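Local coordinates for oxysterol-binding protein homolog 3 (Saccharomyces cerevisiae, PDB 4IC4), which carries lipids in a hydrophobic pocket and transfers them between membranes in phosphoinositide-coupled directional transport, helping maintain intracellular sterol distribution, at residues F79-P83 / M135-L139; V98-I103 / E220-H224; R213-P217 / S242-E246. One frame throughout, in Å; residues are numbered along the deposited sequence.

Interaction 1. Residues F79-P83 / M135-L139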
ATOM      1  N   PHE A  79       4.112   1.392  -4.675  1.00  9.74           N
ATOM      2  CA  PHE A  79       4.700   1.678  -5.982  1.00  9.66           C
ATOM      3  C   PHE A  79       4.935   3.151  -6.321  1.00 10.33           C
ATOM      4  O   PHE A  79       5.218   3.492  -7.468  1.00 10.13           O
ATOM      5  CB  PHE A  79       3.845   1.008  -7.065  1.00  9.83           C
ATOM      6  CG  PHE A  79       3.872  -0.489  -6.996  1.00 10.57           C
ATOM      7  CD1 PHE A  79       4.925  -1.203  -7.565  1.00 12.76           C
ATOM      8  CD2 PHE A  79       2.888  -1.185  -6.305  1.00 12.90           C
ATOM      9  CE1 PHE A  79       4.997  -2.586  -7.442  1.00 12.11           C
ATOM     10  CE2 PHE A  79       2.949  -2.572  -6.175  1.00 12.74           C
ATOM     11  CZ  PHE A  79       4.009  -3.273  -6.746  1.00 14.28           C
ATOM     12  N   GLU A  80       4.839   4.021  -5.319  1.00  8.82           N
ATOM     13  CA  GLU A  80       5.069   5.444  -5.543  1.00  9.56           C
ATOM     14  C   GLU A  80       6.431   5.687  -6.196  1.00  9.42           C
ATOM     15  O   GLU A  80       6.566   6.563  -7.050  1.00 11.51           O
ATOM     16  CB  GLU A  80       5.004   6.220  -4.219  1.00  9.22           C
ATOM     17  CG  GLU A  80       5.280   7.714  -4.379  1.00  9.42           C
ATOM     18  CD  GLU A  80       5.296   8.479  -3.063  1.00  7.14           C
ATOM     19  OE1 GLU A  80       5.021   7.886  -1.995  1.00  9.63           O
ATOM     20  OE2 GLU A  80       5.588   9.692  -3.107  1.00  9.87           O
ATOM     21  N   TYR A  81       7.435   4.913  -5.786  1.00  9.09           N
ATOM     22  CA  TYR A  81       8.786   5.076  -6.320  1.00  8.12           C
ATOM     23  C   TYR A  81       9.198   3.922  -7.231  1.00  9.44           C
ATOM     24  O   TYR A  81      10.344   3.451  -7.204  1.00  9.47           O
ATOM     25  CB  TYR A  81       9.778   5.233  -5.161  1.00  8.67           C
ATOM     26  CG  TYR A  81       9.461   6.407  -4.257  1.00  6.81           C
ATOM     27  CD1 TYR A  81       9.835   7.709  -4.599  1.00  7.87           C
ATOM     28  CD2 TYR A  81       8.751   6.220  -3.070  1.00  8.83           C
ATOM     29  CE1 TYR A  81       9.505   8.800  -3.776  1.00  8.81           C
ATOM     30  CE2 TYR A  81       8.420   7.300  -2.246  1.00  8.60           C
ATOM     31  CZ  TYR A  81       8.798   8.582  -2.603  1.00  7.91           C
ATOM     32  OH  TYR A  81       8.462   9.637  -1.782  1.00 10.14           O
ATOM     33  N   ALA A  82       8.245   3.484  -8.046  1.00  9.69           N
ATOM     34  CA  ALA A  82       8.458   2.408  -9.003  1.00  9.45           C
ATOM     35  C   ALA A  82       9.673   2.626  -9.912  1.00  9.89           C
ATOM     36  O   ALA A  82      10.292   1.656 -10.354  1.00  9.47           O
ATOM     37  CB  ALA A  82       7.206   2.221  -9.855  1.00 10.90           C
ATOM     38  N   PRO A  83      10.016   3.893 -10.230  1.00  9.69           N
ATOM     39  CA  PRO A  83      11.185   4.097 -11.096  1.00 10.46           C
ATOM     40  C   PRO A  83      12.463   3.466 -10.535  1.00 11.29           C
ATOM     41  O   PRO A  83      13.416   3.221 -11.273  1.00 11.22           O
ATOM     42  CB  PRO A  83      11.270   5.616 -11.206  1.00 10.86           C
ATOM     43  CG  PRO A  83       9.822   6.010 -11.197  1.00 11.72           C
ATOM     44  CD  PRO A  83       9.245   5.145 -10.094  1.00 11.02           C
ATOM     45  N   MET A 135       5.336   6.499 -15.441  1.00 13.81           N
ATOM     46  CA  MET A 135       6.318   5.611 -14.824  1.00 13.15           C
ATOM     47  C   MET A 135       6.377   4.269 -15.540  1.00 11.82           C
ATOM     48  O   MET A 135       7.054   3.341 -15.097  1.00 12.95           O
ATOM     49  CB  MET A 135       6.002   5.415 -13.340  1.00 13.32           C
ATOM     50  CG  MET A 135       6.218   6.683 -12.521  1.00 15.55           C
ATOM     51  SD  MET A 135       6.062   6.430 -10.744  1.00 19.18           S
ATOM     52  CE  MET A 135       4.309   6.610 -10.553  1.00 18.47           C
ATOM     53  N   GLY A 136       5.644   4.175 -16.645  1.00 11.72           N
ATOM     54  CA  GLY A 136       5.632   2.968 -17.447  1.00 11.96           C
ATOM     55  C   GLY A 136       5.020   1.717 -16.853  1.00 10.98           C
ATOM     56  O   GLY A 136       5.329   0.615 -17.309  1.00 11.82           O
ATOM     57  N   PHE A 137       4.152   1.854 -15.855  1.00  9.82           N
ATOM     58  CA  PHE A 137       3.558   0.657 -15.278  1.00 10.58           C
ATOM     59  C   PHE A 137       2.058   0.743 -15.089  1.00  9.76           C
ATOM     60  O   PHE A 137       1.458   1.816 -15.155  1.00 10.16           O
ATOM     61  CB  PHE A 137       4.222   0.319 -13.932  1.00 11.18           C
ATOM     62  CG  PHE A 137       3.737   1.159 -12.769  1.00 12.44           C
ATOM     63  CD1 PHE A 137       2.545   0.850 -12.115  1.00 13.42           C
ATOM     64  CD2 PHE A 137       4.488   2.239 -12.313  1.00 12.50           C
ATOM     65  CE1 PHE A 137       2.110   1.603 -11.020  1.00 14.05           C
ATOM     66  CE2 PHE A 137       4.064   2.999 -11.221  1.00 12.77           C
ATOM     67  CZ  PHE A 137       2.873   2.682 -10.571  1.00 11.71           C
ATOM     68  N   ARG A 138       1.454  -0.416 -14.879  1.00 10.41           N
ATOM     69  CA  ARG A 138       0.032  -0.490 -14.613  1.00 10.30           C
ATOM     70  C   ARG A 138      -0.113  -1.503 -13.497  1.00 11.66           C
ATOM     71  O   ARG A 138       0.670  -2.449 -13.389  1.00 13.67           O
ATOM     72  CB  ARG A 138      -0.753  -0.938 -15.842  1.00 11.31           C
ATOM     73  CG  ARG A 138      -0.486  -2.360 -16.279  1.00 10.83           C
ATOM     74  CD  ARG A 138      -1.273  -2.670 -17.532  1.00 12.98           C
ATOM     75  NE  ARG A 138      -1.133  -4.061 -17.939  1.00 14.78           N
ATOM     76  CZ  ARG A 138      -1.571  -4.539 -19.098  1.00 18.66           C
ATOM     77  NH1 ARG A 138      -2.173  -3.732 -19.959  1.00 17.77           N
ATOM     78  NH2 ARG A 138      -1.410  -5.822 -19.392  1.00 20.91           N
ATOM     79  N   LEU A 139      -1.117  -1.296 -12.664  1.00  9.20           N
ATOM     80  CA  LEU A 139      -1.350  -2.177 -11.545  1.00  9.91           C
ATOM     81  C   LEU A 139      -2.827  -2.497 -11.430  1.00  8.25           C
ATOM     82  O   LEU A 139      -3.678  -1.661 -11.739  1.00  7.64           O
ATOM     83  CB  LEU A 139      -0.861  -1.486 -10.267  1.00 12.95           C
ATOM     84  CG  LEU A 139      -1.192  -2.008  -8.869  1.00 12.42           C
ATOM     85  CD1 LEU A 139      -0.218  -1.380  -7.871  1.00 12.69           C
ATOM     86  CD2 LEU A 139      -2.631  -1.676  -8.492  1.00 11.37           C
TER
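F137 overlaps the turn 79-82 with the far end of its ring: CE2 lies 3.5 Å from A82 CB, while CZ approaches F79 CB at 4.0 Å. With chi1 at 79°, F137 CG sits between the backbone N and the carbonyl carbon, and the ring is carried out toward the turn. CE2 also comes within 4.0 Å of F79 O, an oxygen already engaged inside the turn, where A82 N donates to it at 3.1 Å. This bond closes a type I beta turn, which holds the A82 methyl and the F79 CB on the side of the strand. To one side of F137, the branch CD1 of L139 meets F79 CD2 at 3.5 Å, the two side chains running obliquely to each other. To the other, the extended chi2 of M135 (-172°) carries SD outward to 3.5 Å from CD of P83, the residue that begins helix 83-88; E80 O is a further neighbour of this sulfur at 3.7 Å.

Residues 135-139 lead from a turn into strand 137-145, which pairs antiparallel with strand 127-132. G136 and F137 both face R132 there, forming a G1 beta bulge, and G136 has the positive phi (67°) that glycine accepts readily. In the OSBP-related domain such strands build the barrel wall, and the helical part preceding the barrel in the chain packs against them, here through the link between helices 71-76 and 83-88. W160 of strand 160-172 touches both A82 and F137, C162 of the same strand touches F79, and F301 of helix 300-305 reaches E80 and M135.

Interaction 2. Residues V98-I103 / E220-H224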
ATOM      1  N   VAL A  98      16.567  -2.264  -5.410  1.00 11.83           N
ATOM      2  CA  VAL A  98      15.386  -3.009  -4.991  1.00 11.35           C
ATOM      3  C   VAL A  98      15.219  -2.771  -3.489  1.00 12.91           C
ATOM      4  O   VAL A  98      14.102  -2.632  -2.992  1.00 11.71           O
ATOM      5  CB  VAL A  98      15.536  -4.522  -5.272  1.00 11.45           C
ATOM      6  CG1 VAL A  98      14.359  -5.287  -4.681  1.00 12.62           C
ATOM      7  CG2 VAL A  98      15.604  -4.763  -6.771  1.00 12.23           C
ATOM      8  N   SER A  99      16.334  -2.702  -2.767  1.00 12.34           N
ATOM      9  CA  SER A  99      16.282  -2.456  -1.330  1.00 12.60           C
ATOM     10  C   SER A  99      15.703  -1.067  -1.063  1.00 11.13           C
ATOM     11  O   SER A  99      14.878  -0.887  -0.167  1.00 11.80           O
ATOM     12  CB  SER A  99      17.679  -2.563  -0.718  1.00 14.12           C
ATOM     13  OG  SER A  99      18.172  -3.888  -0.826  1.00 13.89           O
ATOM     14  N   ALA A 100      16.140  -0.082  -1.840  1.00 10.94           N
ATOM     15  CA  ALA A 100      15.635   1.279  -1.683  1.00 10.11           C
ATOM     16  C   ALA A 100      14.127   1.261  -1.918  1.00  9.52           C
ATOM     17  O   ALA A 100      13.359   1.888  -1.184  1.00  9.99           O
ATOM     18  CB  ALA A 100      16.315   2.213  -2.689  1.00 10.97           C
ATOM     19  N   PHE A 101      13.706   0.540  -2.951  1.00  9.72           N
ATOM     20  CA  PHE A 101      12.286   0.441  -3.265  1.00  9.73           C
ATOM     21  C   PHE A 101      11.518  -0.187  -2.107  1.00  8.88           C
ATOM     22  O   PHE A 101      10.463   0.304  -1.716  1.00 10.42           O
ATOM     23  CB  PHE A 101      12.075  -0.401  -4.526  1.00  8.72           C
ATOM     24  CG  PHE A 101      10.626  -0.629  -4.863  1.00  8.10           C
ATOM     25  CD1 PHE A 101       9.868   0.381  -5.449  1.00  8.74           C
ATOM     26  CD2 PHE A 101      10.013  -1.839  -4.560  1.00  9.32           C
ATOM     27  CE1 PHE A 101       8.514   0.187  -5.728  1.00  8.54           C
ATOM     28  CE2 PHE A 101       8.656  -2.043  -4.834  1.00  9.86           C
ATOM     29  CZ  PHE A 101       7.907  -1.025  -5.421  1.00 10.04           C
ATOM     30  N   ALA A 102      12.061  -1.268  -1.552  1.00  9.90           N
ATOM     31  CA  ALA A 102      11.415  -1.976  -0.451  1.00  9.17           C
ATOM     32  C   ALA A 102      11.182  -1.117   0.786  1.00  9.47           C
ATOM     33  O   ALA A 102      10.187  -1.285   1.491  1.00  9.88           O
ATOM     34  CB  ALA A 102      12.234  -3.207  -0.078  1.00 10.45           C
ATOM     35  N   ILE A 103      12.104  -0.198   1.048  1.00  9.97           N
ATOM     36  CA  ILE A 103      12.009   0.684   2.204  1.00 11.03           C
ATOM     37  C   ILE A 103      11.194   1.949   1.928  1.00  9.85           C
ATOM     38  O   ILE A 103      10.553   2.493   2.830  1.00 11.25           O
ATOM     39  CB  ILE A 103      13.423   1.118   2.662  1.00 14.92           C
ATOM     40  CG1 ILE A 103      14.219  -0.105   3.123  1.00 15.40           C
ATOM     41  CG2 ILE A 103      13.326   2.152   3.776  1.00 17.62           C
ATOM     42  CD1 ILE A 103      15.693   0.179   3.368  1.00 21.38           C
ATOM     43  N   GLU A 220      14.208  -5.606  11.846  1.00 18.89           N
ATOM     44  CA  GLU A 220      14.904  -5.658  10.568  1.00 19.37           C
ATOM     45  C   GLU A 220      14.159  -6.546   9.579  1.00 18.13           C
ATOM     46  O   GLU A 220      13.162  -7.178   9.926  1.00 17.90           O
ATOM     47  CB  GLU A 220      16.303  -6.234  10.787  1.00 23.33           C
ATOM     48  CG  GLU A 220      16.279  -7.696  11.219  1.00 27.41           C
ATOM     49  CD  GLU A 220      17.297  -8.017  12.297  1.00 30.74           C
ATOM     50  OE1 GLU A 220      18.509  -7.834  12.056  1.00 32.84           O
ATOM     51  OE2 GLU A 220      16.882  -8.454  13.392  1.00 34.67           O
ATOM     52  N   PHE A 221      14.651  -6.585   8.345  1.00 17.33           N
ATOM     53  CA  PHE A 221      14.072  -7.433   7.309  1.00 15.05           C
ATOM     54  C   PHE A 221      15.089  -7.572   6.184  1.00 15.60           C
ATOM     55  O   PHE A 221      16.009  -6.758   6.068  1.00 15.22           O
ATOM     56  CB  PHE A 221      12.730  -6.868   6.804  1.00 14.18           C
ATOM     57  CG  PHE A 221      12.852  -5.798   5.756  1.00 12.56           C
ATOM     58  CD1 PHE A 221      12.674  -6.108   4.409  1.00 13.36           C
ATOM     59  CD2 PHE A 221      13.092  -4.477   6.114  1.00 13.41           C
ATOM     60  CE1 PHE A 221      12.725  -5.113   3.434  1.00 12.64           C
ATOM     61  CE2 PHE A 221      13.147  -3.473   5.148  1.00 12.86           C
ATOM     62  CZ  PHE A 221      12.963  -3.789   3.806  1.00 13.91           C
ATOM     63  N   GLU A 222      14.941  -8.614   5.375  1.00 15.39           N
ATOM     64  CA  GLU A 222      15.883  -8.845   4.294  1.00 15.43           C
ATOM     65  C   GLU A 222      15.234  -8.991   2.927  1.00 13.90           C
ATOM     66  O   GLU A 222      14.083  -9.410   2.801  1.00 14.28           O
ATOM     67  CB  GLU A 222      16.721 -10.098   4.581  1.00 19.56           C
ATOM     68  CG  GLU A 222      17.391 -10.110   5.949  1.00 24.19           C
ATOM     69  CD  GLU A 222      18.424 -11.216   6.084  1.00 27.08           C
ATOM     70  OE1 GLU A 222      18.099 -12.379   5.769  1.00 29.24           O
ATOM     71  OE2 GLU A 222      19.562 -10.922   6.510  1.00 30.93           O
ATOM     72  N   VAL A 223      15.993  -8.626   1.902  1.00 13.80           N
ATOM     73  CA  VAL A 223      15.553  -8.752   0.526  1.00 13.31           C
ATOM     74  C   VAL A 223      16.469  -9.821  -0.049  1.00 14.96           C
ATOM     75  O   VAL A 223      17.686  -9.753   0.125  1.00 15.01           O
ATOM     76  CB  VAL A 223      15.750  -7.445  -0.259  1.00 13.18           C
ATOM     77  CG1 VAL A 223      15.416  -7.666  -1.729  1.00 13.52           C
ATOM     78  CG2 VAL A 223      14.873  -6.354   0.332  1.00 13.40           C
ATOM     79  N   HIS A 224      15.891 -10.808  -0.720  1.00 16.01           N
ATOM     80  CA  HIS A 224      16.679 -11.894  -1.289  1.00 17.53           C
ATOM     81  C   HIS A 224      16.536 -12.006  -2.796  1.00 18.30           C
ATOM     82  O   HIS A 224      15.439 -11.894  -3.341  1.00 17.42           O
ATOM     83  CB  HIS A 224      16.280 -13.217  -0.633  1.00 21.68           C
ATOM     84  CG  HIS A 224      16.622 -13.294   0.822  1.00 25.07           C
ATOM     85  ND1 HIS A 224      17.918 -13.433   1.275  1.00 29.63           N
ATOM     86  CD2 HIS A 224      15.843 -13.225   1.927  1.00 28.07           C
ATOM     87  CE1 HIS A 224      17.920 -13.447   2.596  1.00 28.40           C
ATOM     88  NE2 HIS A 224      16.674 -13.322   3.016  1.00 28.54           N
TER
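V223 and F221 turn their side chains from strand 220-224 toward helix 98-103, and the contact divides into aliphatic packing, an aromatic edge and one hydroxyl. The short axes approach to 9.4 Å and make an angle of 138° between their N-to-C directions, so the helix runs roughly against the strand but well off antiparallel.

The aliphatic group is centred on V223, whose two methyls are divided between two helix positions. CG1 is anti to the backbone N (chi1 174°) and meets V98 CG1 at 3.9 Å; CG2 approaches A102 CB at 4.1 Å. V98 and A102 stand one helical turn apart, joined by the A102 N to V98 O bond of 2.8 Å; this i to i+4 spacing puts both on the same side of the helix, where they meet the two methyls.

The aromatic group is F221. Its ring meets the helix by its edge: A102 CB lies in the ring plane 4.0 Å from CZ, and I103 CG1 lies near that plane, also 4.0 Å from CZ. The helix thus abuts the rim of the ring and does not stack on a face.

The polar element is S99, whose OG passes V223 CG2 at 4.3 Å but is bonded elsewhere, to I95 O in its own helix and to S231 OG on the adjacent strand.

All six touching residues are buried. Helix 94-104 packs on the inner side of the beta barrel of the OSBP-related domain: W198 of strand 195-199 packs on V98, A102 and V223, I233 of strand 230-235 on I103 and F221, and, from strand 247-253, I252 on S99 and F248 and V250 on I103, while A88 of helix 83-88 touches V98.

Interaction 3. Residues R213-P217 / S242-E246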
ATOM      1  N   ARG A 213       0.264  11.051  17.935  1.00 26.19           N
ATOM      2  CA  ARG A 213       0.474   9.689  17.460  1.00 24.09           C
ATOM      3  C   ARG A 213       1.446   9.688  16.289  1.00 20.32           C
ATOM      4  O   ARG A 213       1.524  10.660  15.541  1.00 19.38           O
ATOM      5  CB  ARG A 213      -0.860   9.085  17.013  1.00 26.80           C
ATOM      6  CG  ARG A 213      -1.870   8.903  18.133  1.00 30.61           C
ATOM      7  CD  ARG A 213      -3.273   8.672  17.590  1.00 33.58           C
ATOM      8  NE  ARG A 213      -3.312   7.612  16.588  1.00 34.32           N
ATOM      9  CZ  ARG A 213      -4.413   7.226  15.952  1.00 36.19           C
ATOM     10  NH1 ARG A 213      -5.575   7.812  16.216  1.00 36.05           N
ATOM     11  NH2 ARG A 213      -4.353   6.259  15.044  1.00 36.00           N
ATOM     12  N   TYR A 214       2.189   8.598  16.139  1.00 18.73           N
ATOM     13  CA  TYR A 214       3.138   8.468  15.038  1.00 17.55           C
ATOM     14  C   TYR A 214       3.520   7.009  14.824  1.00 16.33           C
ATOM     15  O   TYR A 214       3.263   6.154  15.670  1.00 15.68           O
ATOM     16  CB  TYR A 214       4.393   9.314  15.297  1.00 19.59           C
ATOM     17  CG  TYR A 214       5.285   8.828  16.418  1.00 19.33           C
ATOM     18  CD1 TYR A 214       6.234   7.830  16.201  1.00 20.50           C
ATOM     19  CD2 TYR A 214       5.182   9.372  17.697  1.00 21.07           C
ATOM     20  CE1 TYR A 214       7.062   7.388  17.233  1.00 22.28           C
ATOM     21  CE2 TYR A 214       6.001   8.936  18.733  1.00 21.54           C
ATOM     22  CZ  TYR A 214       6.938   7.947  18.496  1.00 22.11           C
ATOM     23  OH  TYR A 214       7.744   7.516  19.525  1.00 25.67           O
ATOM     24  N   MET A 215       4.126   6.732  13.676  1.00 15.09           N
ATOM     25  CA  MET A 215       4.548   5.380  13.344  1.00 15.13           C
ATOM     26  C   MET A 215       6.031   5.329  13.032  1.00 15.31           C
ATOM     27  O   MET A 215       6.615   6.309  12.571  1.00 14.80           O
ATOM     28  CB  MET A 215       3.770   4.863  12.136  1.00 17.75           C
ATOM     29  CG  MET A 215       2.341   4.486  12.437  1.00 19.36           C
ATOM     30  SD  MET A 215       1.426   4.066  10.944  1.00 22.64           S
ATOM     31  CE  MET A 215       2.325   2.620  10.381  1.00 22.09           C
ATOM     32  N   GLU A 216       6.634   4.177  13.286  1.00 14.88           N
ATOM     33  CA  GLU A 216       8.050   3.989  13.006  1.00 15.47           C
ATOM     34  C   GLU A 216       8.321   2.508  12.764  1.00 15.23           C
ATOM     35  O   GLU A 216       7.681   1.638  13.362  1.00 15.70           O
ATOM     36  CB  GLU A 216       8.904   4.496  14.177  1.00 16.78           C
ATOM     37  CG  GLU A 216       8.864   3.621  15.420  1.00 19.76           C
ATOM     38  CD  GLU A 216       9.676   4.192  16.573  1.00 20.34           C
ATOM     39  OE1 GLU A 216       9.978   3.432  17.517  1.00 22.58           O
ATOM     40  OE2 GLU A 216      10.003   5.398  16.541  1.00 21.25           O
ATOM     41  N   PRO A 217       9.257   2.198  11.857  1.00 14.93           N
ATOM     42  CA  PRO A 217       9.585   0.802  11.573  1.00 14.04           C
ATOM     43  C   PRO A 217      10.440   0.265  12.714  1.00 16.14           C
ATOM     44  O   PRO A 217      11.106   1.034  13.411  1.00 17.22           O
ATOM     45  CB  PRO A 217      10.358   0.892  10.260  1.00 14.17           C
ATOM     46  CG  PRO A 217      11.071   2.196  10.397  1.00 13.87           C
ATOM     47  CD  PRO A 217      10.004   3.106  10.969  1.00 13.52           C
ATOM     48  N   SER A 242      15.056   9.307  22.142  1.00 44.62           N
ATOM     49  CA  SER A 242      15.484   9.730  20.811  1.00 41.93           C
ATOM     50  C   SER A 242      14.337  10.088  19.864  1.00 39.24           C
ATOM     51  O   SER A 242      14.560  10.309  18.672  1.00 39.97           O
ATOM     52  CB  SER A 242      16.355   8.643  20.175  1.00 42.15           C
ATOM     53  OG  SER A 242      15.668   7.405  20.113  1.00 44.16           O
ATOM     54  N   GLY A 243      13.119  10.151  20.392  1.00 35.62           N
ATOM     55  CA  GLY A 243      11.973  10.485  19.565  1.00 31.23           C
ATOM     56  C   GLY A 243      11.685   9.408  18.536  1.00 27.87           C
ATOM     57  O   GLY A 243      12.036   8.246  18.736  1.00 27.95           O
ATOM     58  N   ARG A 244      11.044   9.788  17.435  1.00 25.40           N
ATOM     59  CA  ARG A 244      10.715   8.834  16.381  1.00 22.23           C
ATOM     60  C   ARG A 244      11.966   8.299  15.692  1.00 20.78           C
ATOM     61  O   ARG A 244      12.868   9.061  15.342  1.00 20.54           O
ATOM     62  CB  ARG A 244       9.805   9.485  15.330  1.00 21.88           C
ATOM     63  CG  ARG A 244       9.434   8.555  14.171  1.00 19.70           C
ATOM     64  CD  ARG A 244       8.441   9.196  13.205  1.00 18.24           C
ATOM     65  NE  ARG A 244       9.005  10.329  12.476  1.00 14.52           N
ATOM     66  CZ  ARG A 244       8.324  11.076  11.608  1.00 14.09           C
ATOM     67  NH1 ARG A 244       7.044  10.812  11.355  1.00 14.70           N
ATOM     68  NH2 ARG A 244       8.920  12.090  10.996  1.00 15.65           N
ATOM     69  N   SER A 245      12.021   6.985  15.508  1.00 17.91           N
ATOM     70  CA  SER A 245      13.151   6.359  14.834  1.00 17.57           C
ATOM     71  C   SER A 245      13.007   6.594  13.336  1.00 17.88           C
ATOM     72  O   SER A 245      12.028   6.158  12.727  1.00 16.84           O
ATOM     73  CB  SER A 245      13.176   4.856  15.108  1.00 18.67           C
ATOM     74  OG  SER A 245      14.145   4.223  14.289  1.00 20.53           O
ATOM     75  N   GLU A 246      13.983   7.274  12.743  1.00 16.58           N
ATOM     76  CA  GLU A 246      13.933   7.572  11.316  1.00 16.85           C
ATOM     77  C   GLU A 246      15.106   7.028  10.511  1.00 16.24           C
ATOM     78  O   GLU A 246      15.011   6.878   9.291  1.00 16.22           O
ATOM     79  CB  GLU A 246      13.822   9.085  11.118  1.00 17.22           C
ATOM     80  CG  GLU A 246      12.504   9.648  11.620  1.00 19.55           C
ATOM     81  CD  GLU A 246      12.417  11.155  11.502  1.00 21.51           C
ATOM     82  OE1 GLU A 246      13.045  11.721  10.583  1.00 24.26           O
ATOM     83  OE2 GLU A 246      11.705  11.770  12.322  1.00 23.13           O
TER
HETATM   84  O   HOH W   1       9.942   6.175  19.192  1.00 31.24           O
HETATM   85  O   HOH W   2       5.291   8.504  11.632  1.00 15.29           O
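E216 accepts the backbone N-H of S245 on OE2 at 2.8 Å, in a nearly straight bond (176°) arriving 41° above the carboxylate plane. Beside it, R244 lays its aliphatic stem along Y214, CG reaching CD1 at 3.9 Å, while its guanidinium plane stands 87° from the ring.

Two waters stitch the next layer. Water 1, in the plane of the Y214 ring at its edge, is 2.6 Å from Y214 OH and is placed to donate to E216 OE2 and G243 O; it has more acceptors around it than protons, so these bonds are probably shared. Water 2 accepts from M215 N and from R244 NH1, at 2.9 Å from each.

Further out, R244 bends at chi3 and forms a side-on salt bridge with E246, NE and NH2 both donating to OE2 at 3.1 Å from one face of its carboxylate. R110 O takes another bond from R244 NH1, and K206 NZ forms a salt bridge with E216 OE1, probably favouring a charged carboxylate.

The contact joins the loop between strands 230-235 and 247-253 to the beginning of strand 214-225 in the OSBP-related domain's barrel, where that strand pairs with strand 203-206; W269 NE1 holds S245 O.

Interactions 1 and 2 join the same helical region to the strands: their centres are 17 Å apart, and F101, which does not touch strand 220-224, bridges them, with F79 CD1 3.7 Å from F101 CZ and Y81 O 3.6 Å from F101 CD1. Interactions 2 and 3 share strand 214-225, packed by helix 94-104 at residues 220-224 and met by the loop 242-246 at its start; their centres lie 19 Å apart. Interactions 1 and 3 do not touch, their nearest atoms being about 13 Å apart. Interaction 3 approaches the phosphoinositide site, the M215 side chain being about 9 Å from that of K118, which binds phosphatidylinositol 4-phosphate; interactions 1 and 2 lie away from the site.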